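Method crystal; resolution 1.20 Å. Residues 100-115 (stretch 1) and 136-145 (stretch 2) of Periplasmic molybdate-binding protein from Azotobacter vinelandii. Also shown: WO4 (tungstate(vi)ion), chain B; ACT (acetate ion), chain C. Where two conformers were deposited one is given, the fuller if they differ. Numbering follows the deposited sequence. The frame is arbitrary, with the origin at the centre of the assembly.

Stretch 1 100-115: AGNGWRHIAISNPQIA
Stretch 2, residues 136-145: AQERIVEANS

Two parallel strands, 107-110 and 140-143, join through a backbone ladder that one arginine, Arg139, extends into the loop preceding the first strand, burying 802 Å² in all. Both strands run in the same N-to-C direction, their axes 37° apart and 4.5 Å at closest approach. Register pairs Ile107 with Ile140, Ala108 with Val141, Ile109 with Glu142 and Ser110 with Ala143, CA-CA 5.0, 4.9, 5.4 and 4.3 Å.

Phi/psi stay extended, from -124/126 at Ile107 to -66/151 at Ser110. The odd residues of the first strand do the bonding: Ile107 N to Arg139 O (2.9 Å), Val141 N to Ile107 O (2.9 Å), Ile109 N to Val141 O (3.1 Å), Ala143 N to Ile109 O (3.0 Å) and, just past the strand, Asn111 N to Ala143 O (2.8 Å).

Ile107, Ile109, Ile140 and Glu142 share one sheet face. There Ile109 (m, t) sets CD1 3.9 Å from CG2 of Ile140 (m, t), and Ile107 (t, t) places CG2 3.9 Å from Ile140 CG1. Exposed Glu142 (t, t, chi3 78°) lays its CG 3.8 Å from CB of Asn111, while water 2 donates to Asn111 OD1 and Glu142 OE2. Ala108, Val141, Ser110 and Ala143 occupy the other face; small Ser110 and Ala143 fit where the backbones come closest, their CB atoms 4.5 Å apart.

Arg139 (m, t, p, chi4 -168°) starts sideways, then reaches the loop. Its NE donates to Arg105 O (3.2 Å), and its NH2 to both Gly101 O and Trp104 O (3.0 Å each). Arg139 NH1 donates to Gln137 OE1 (2.9 Å) and, weakly, to Asn102 OD1 (3.0 Å). Trp104 (p, chi2 -85°) offers its face: Arg139 CZ lies 3.9 Å from the six-membered ring centroid, a cation-pi contact that suits a buried charge.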

# COMPACT_ATOMS: atom_id res chain seq x y z
N ALA A 100 -23.99 2.38 1.73
CA ALA A 100 -25.25 1.64 1.70
C ALA A 100 -26.29 2.29 0.80
O ALA A 100 -27.37 1.70 0.63
CB ALA A 100 -25.79 1.52 3.12
N GLY A 101 -26.01 3.44 0.22
CA GLY A 101 -26.96 4.14 -0.63
C GLY A 101 -26.66 4.01 -2.12
O GLY A 101 -25.74 3.34 -2.57
N ASN A 102 -27.51 4.69 -2.89
CA ASN A 102 -27.41 4.67 -4.35
C ASN A 102 -27.05 6.03 -4.91
O ASN A 102 -27.33 6.32 -6.09
CB ASN A 102 -28.74 4.15 -4.93
CG ASN A 102 -29.05 2.73 -4.50
OD1 ASN A 102 -28.18 1.86 -4.45
ND2 ASN A 102 -30.31 2.49 -4.16
N GLY A 103 -26.37 6.86 -4.14
CA GLY A 103 -25.94 8.19 -4.55
C GLY A 103 -24.59 8.24 -5.24
O GLY A 103 -23.94 9.29 -5.31
N TRP A 104 -24.14 7.14 -5.81
CA TRP A 104 -22.85 7.04 -6.49
C TRP A 104 -22.94 5.84 -7.42
O TRP A 104 -23.79 4.95 -7.21
CB TRP A 104 -21.71 6.89 -5.50
CG TRP A 104 -21.90 5.78 -4.51
CD1 TRP A 104 -22.59 5.85 -3.33
CD2 TRP A 104 -21.42 4.44 -4.62
NE1 TRP A 104 -22.56 4.63 -2.70
CE2 TRP A 104 -21.85 3.75 -3.46
CE3 TRP A 104 -20.67 3.74 -5.56
CZ2 TRP A 104 -21.55 2.41 -3.25
CZ3 TRP A 104 -20.37 2.42 -5.35
CH2 TRP A 104 -20.81 1.75 -4.19
N ARG A 105 -22.06 5.79 -8.40
CA ARG A 105 -22.10 4.76 -9.42
C ARG A 105 -21.17 3.60 -9.10
O ARG A 105 -21.66 2.53 -8.73
CB ARG A 105 -21.79 5.40 -10.78
CG ARG A 105 -22.86 6.40 -11.22
CD ARG A 105 -22.37 7.28 -12.36
NE ARG A 105 -21.46 8.30 -11.80
CZ ARG A 105 -21.07 9.36 -12.51
NH1 ARG A 105 -21.45 9.50 -13.77
NH2 ARG A 105 -20.29 10.27 -11.96
N HIS A 106 -19.87 3.78 -9.25
CA HIS A 106 -18.91 2.72 -9.00
C HIS A 106 -17.91 3.04 -7.89
O HIS A 106 -17.66 4.20 -7.57
CB HIS A 106 -18.09 2.47 -10.28
CG HIS A 106 -18.94 2.08 -11.45
ND1 HIS A 106 -19.40 2.97 -12.39
CD2 HIS A 106 -19.43 0.86 -11.81
CE1 HIS A 106 -20.13 2.33 -13.30
NE2 HIS A 106 -20.16 1.05 -12.96
N ILE A 107 -17.36 1.97 -7.33
CA ILE A 107 -16.32 2.07 -6.32
C ILE A 107 -15.13 1.27 -6.82
O ILE A 107 -15.26 0.08 -7.18
CB ILE A 107 -16.82 1.57 -4.95
CG1 ILE A 107 -15.69 1.72 -3.92
CG2 ILE A 107 -17.37 0.15 -4.96
CD1 ILE A 107 -16.16 1.56 -2.48
N ALA A 108 -13.97 1.90 -6.88
CA ALA A 108 -12.73 1.25 -7.29
C ALA A 108 -12.13 0.50 -6.12
O ALA A 108 -11.82 1.11 -5.07
CB ALA A 108 -11.75 2.27 -7.84
N ILE A 109 -12.00 -0.82 -6.25
CA ILE A 109 -11.41 -1.64 -5.20
C ILE A 109 -10.34 -2.48 -5.85
O ILE A 109 -10.61 -3.21 -6.82
CB ILE A 109 -12.42 -2.52 -4.45
CG1 ILE A 109 -13.59 -1.66 -3.96
CG2 ILE A 109 -11.73 -3.27 -3.32
CD1 ILE A 109 -14.61 -2.36 -3.10
N SER A 110 -9.12 -2.42 -5.33
CA SER A 110 -8.06 -3.23 -5.94
C SER A 110 -8.39 -4.71 -5.71
O SER A 110 -9.04 -5.12 -4.76
CB SER A 110 -6.68 -2.83 -5.49
OG SER A 110 -6.50 -2.84 -4.10
N ASN A 111 -7.92 -5.53 -6.65
CA ASN A 111 -8.18 -6.97 -6.64
C ASN A 111 -7.72 -7.58 -5.33
O ASN A 111 -6.50 -7.59 -5.11
CB ASN A 111 -7.44 -7.53 -7.85
CG ASN A 111 -7.58 -9.03 -8.02
OD1 ASN A 111 -8.00 -9.72 -7.12
ND2 ASN A 111 -7.27 -9.50 -9.24
N PRO A 112 -8.59 -8.14 -4.52
CA PRO A 112 -8.20 -8.61 -3.20
C PRO A 112 -7.31 -9.82 -3.20
O PRO A 112 -6.63 -10.07 -2.20
CB PRO A 112 -9.53 -8.83 -2.49
CG PRO A 112 -10.47 -9.17 -3.61
CD PRO A 112 -10.06 -8.21 -4.72
N GLN A 113 -7.25 -10.55 -4.32
CA GLN A 113 -6.35 -11.70 -4.41
C GLN A 113 -4.90 -11.27 -4.54
O GLN A 113 -4.01 -12.08 -4.24
CB GLN A 113 -6.74 -12.55 -5.63
CG GLN A 113 -8.16 -13.08 -5.57
CD GLN A 113 -8.33 -14.13 -4.48
OE1 GLN A 113 -7.48 -14.99 -4.31
NE2 GLN A 113 -9.43 -14.04 -3.74
N ILE A 114 -4.63 -10.07 -5.04
CA ILE A 114 -3.27 -9.65 -5.29
C ILE A 114 -2.84 -8.33 -4.63
O ILE A 114 -1.64 -8.05 -4.58
CB ILE A 114 -2.99 -9.48 -6.81
CG1 ILE A 114 -3.93 -8.47 -7.46
CG2 ILE A 114 -3.03 -10.83 -7.53
CD1 ILE A 114 -3.57 -8.13 -8.90
N ALA A 115 -3.79 -7.54 -4.15
CA ALA A 115 -3.51 -6.22 -3.59
C ALA A 115 -4.10 -6.16 -2.20
O ALA A 115 -5.32 -6.07 -2.03
CB ALA A 115 -4.12 -5.15 -4.50
N ALA A 136 -23.46 -7.84 -6.88
CA ALA A 136 -24.61 -8.15 -7.73
C ALA A 136 -25.01 -6.97 -8.61
O ALA A 136 -25.41 -7.13 -9.77
CB ALA A 136 -25.80 -8.56 -6.88
N GLN A 137 -24.91 -5.76 -8.05
CA GLN A 137 -25.22 -4.54 -8.77
C GLN A 137 -24.11 -4.12 -9.71
O GLN A 137 -24.25 -3.08 -10.40
CB GLN A 137 -25.49 -3.42 -7.76
CG GLN A 137 -26.78 -3.67 -6.99
CD GLN A 137 -27.03 -2.64 -5.91
OE1 GLN A 137 -26.13 -1.91 -5.47
NE2 GLN A 137 -28.27 -2.56 -5.46
N GLU A 138 -22.99 -4.81 -9.77
CA GLU A 138 -21.87 -4.50 -10.63
C GLU A 138 -21.31 -3.11 -10.36
O GLU A 138 -20.87 -2.37 -11.26
CB GLU A 138 -22.26 -4.69 -12.10
CG GLU A 138 -22.61 -6.15 -12.40
CD GLU A 138 -22.76 -6.44 -13.88
OE1 GLU A 138 -23.37 -5.61 -14.59
OE2 GLU A 138 -22.27 -7.49 -14.33
N ARG A 139 -21.33 -2.71 -9.09
CA ARG A 139 -20.80 -1.39 -8.73
C ARG A 139 -19.35 -1.41 -8.34
O ARG A 139 -18.75 -0.33 -8.28
CB ARG A 139 -21.70 -0.78 -7.66
CG ARG A 139 -23.02 -0.43 -8.36
CD ARG A 139 -24.07 -0.04 -7.36
NE ARG A 139 -23.83 1.26 -6.75
CZ ARG A 139 -24.51 1.67 -5.69
NH1 ARG A 139 -25.41 0.86 -5.12
NH2 ARG A 139 -24.31 2.86 -5.17
N ILE A 140 -18.78 -2.58 -8.10
CA ILE A 140 -17.37 -2.64 -7.74
C ILE A 140 -16.56 -2.81 -9.01
O ILE A 140 -16.86 -3.70 -9.82
CB ILE A 140 -17.09 -3.81 -6.79
CG1 ILE A 140 -17.85 -3.64 -5.48
CG2 ILE A 140 -15.59 -3.95 -6.55
CD1 ILE A 140 -17.85 -4.88 -4.60
N VAL A 141 -15.59 -1.94 -9.22
CA VAL A 141 -14.73 -2.01 -10.40
C VAL A 141 -13.37 -2.46 -9.90
O VAL A 141 -12.72 -1.78 -9.10
CB VAL A 141 -14.69 -0.70 -11.16
CG1 VAL A 141 -13.81 -0.81 -12.41
CG2 VAL A 141 -16.09 -0.29 -11.59
N GLU A 142 -12.96 -3.65 -10.33
CA GLU A 142 -11.70 -4.23 -9.89
C GLU A 142 -10.53 -3.52 -10.50
O GLU A 142 -10.41 -3.38 -11.72
CB GLU A 142 -11.74 -5.72 -10.27
CG GLU A 142 -10.61 -6.53 -9.63
CD GLU A 142 -10.62 -7.94 -10.19
OE1 GLU A 142 -10.14 -8.12 -11.32
OE2 GLU A 142 -11.12 -8.84 -9.49
N ALA A 143 -9.63 -2.99 -9.69
CA ALA A 143 -8.40 -2.34 -10.10
C ALA A 143 -7.25 -3.33 -9.92
O ALA A 143 -7.36 -4.20 -9.05
CB ALA A 143 -8.17 -1.07 -9.31
N ASN A 144 -6.17 -3.19 -10.68
CA ASN A 144 -5.11 -4.18 -10.57
C ASN A 144 -4.08 -3.86 -9.51
O ASN A 144 -3.17 -4.65 -9.31
CB ASN A 144 -4.45 -4.45 -11.93
CG ASN A 144 -3.68 -3.27 -12.46
OD1 ASN A 144 -3.47 -2.26 -11.79
ND2 ASN A 144 -3.22 -3.42 -13.71
N SER A 145 -4.27 -2.76 -8.78
CA SER A 145 -3.38 -2.34 -7.71
C SER A 145 -4.08 -1.20 -6.99
O SER A 145 -5.00 -0.59 -7.56
CB SER A 145 -2.04 -1.86 -8.25
OG SER A 145 -2.18 -0.59 -8.86
W WO4 B . -0.97 -2.84 -3.05
O1 WO4 B . -1.40 -2.28 -4.67
O2 WO4 B . -0.04 -1.65 -2.20
O3 WO4 B . -2.42 -3.17 -2.08
O4 WO4 B . -0.03 -4.34 -3.12
C ACT C . -18.40 6.27 -11.81
O ACT C . -18.34 5.85 -10.63
OXT ACT C . -18.92 5.57 -12.72
CH3 ACT C . -17.90 7.63 -12.17
O HOH W 1 -29.23 -0.48 -4.18
O HOH W 2 -9.98 -11.40 -8.18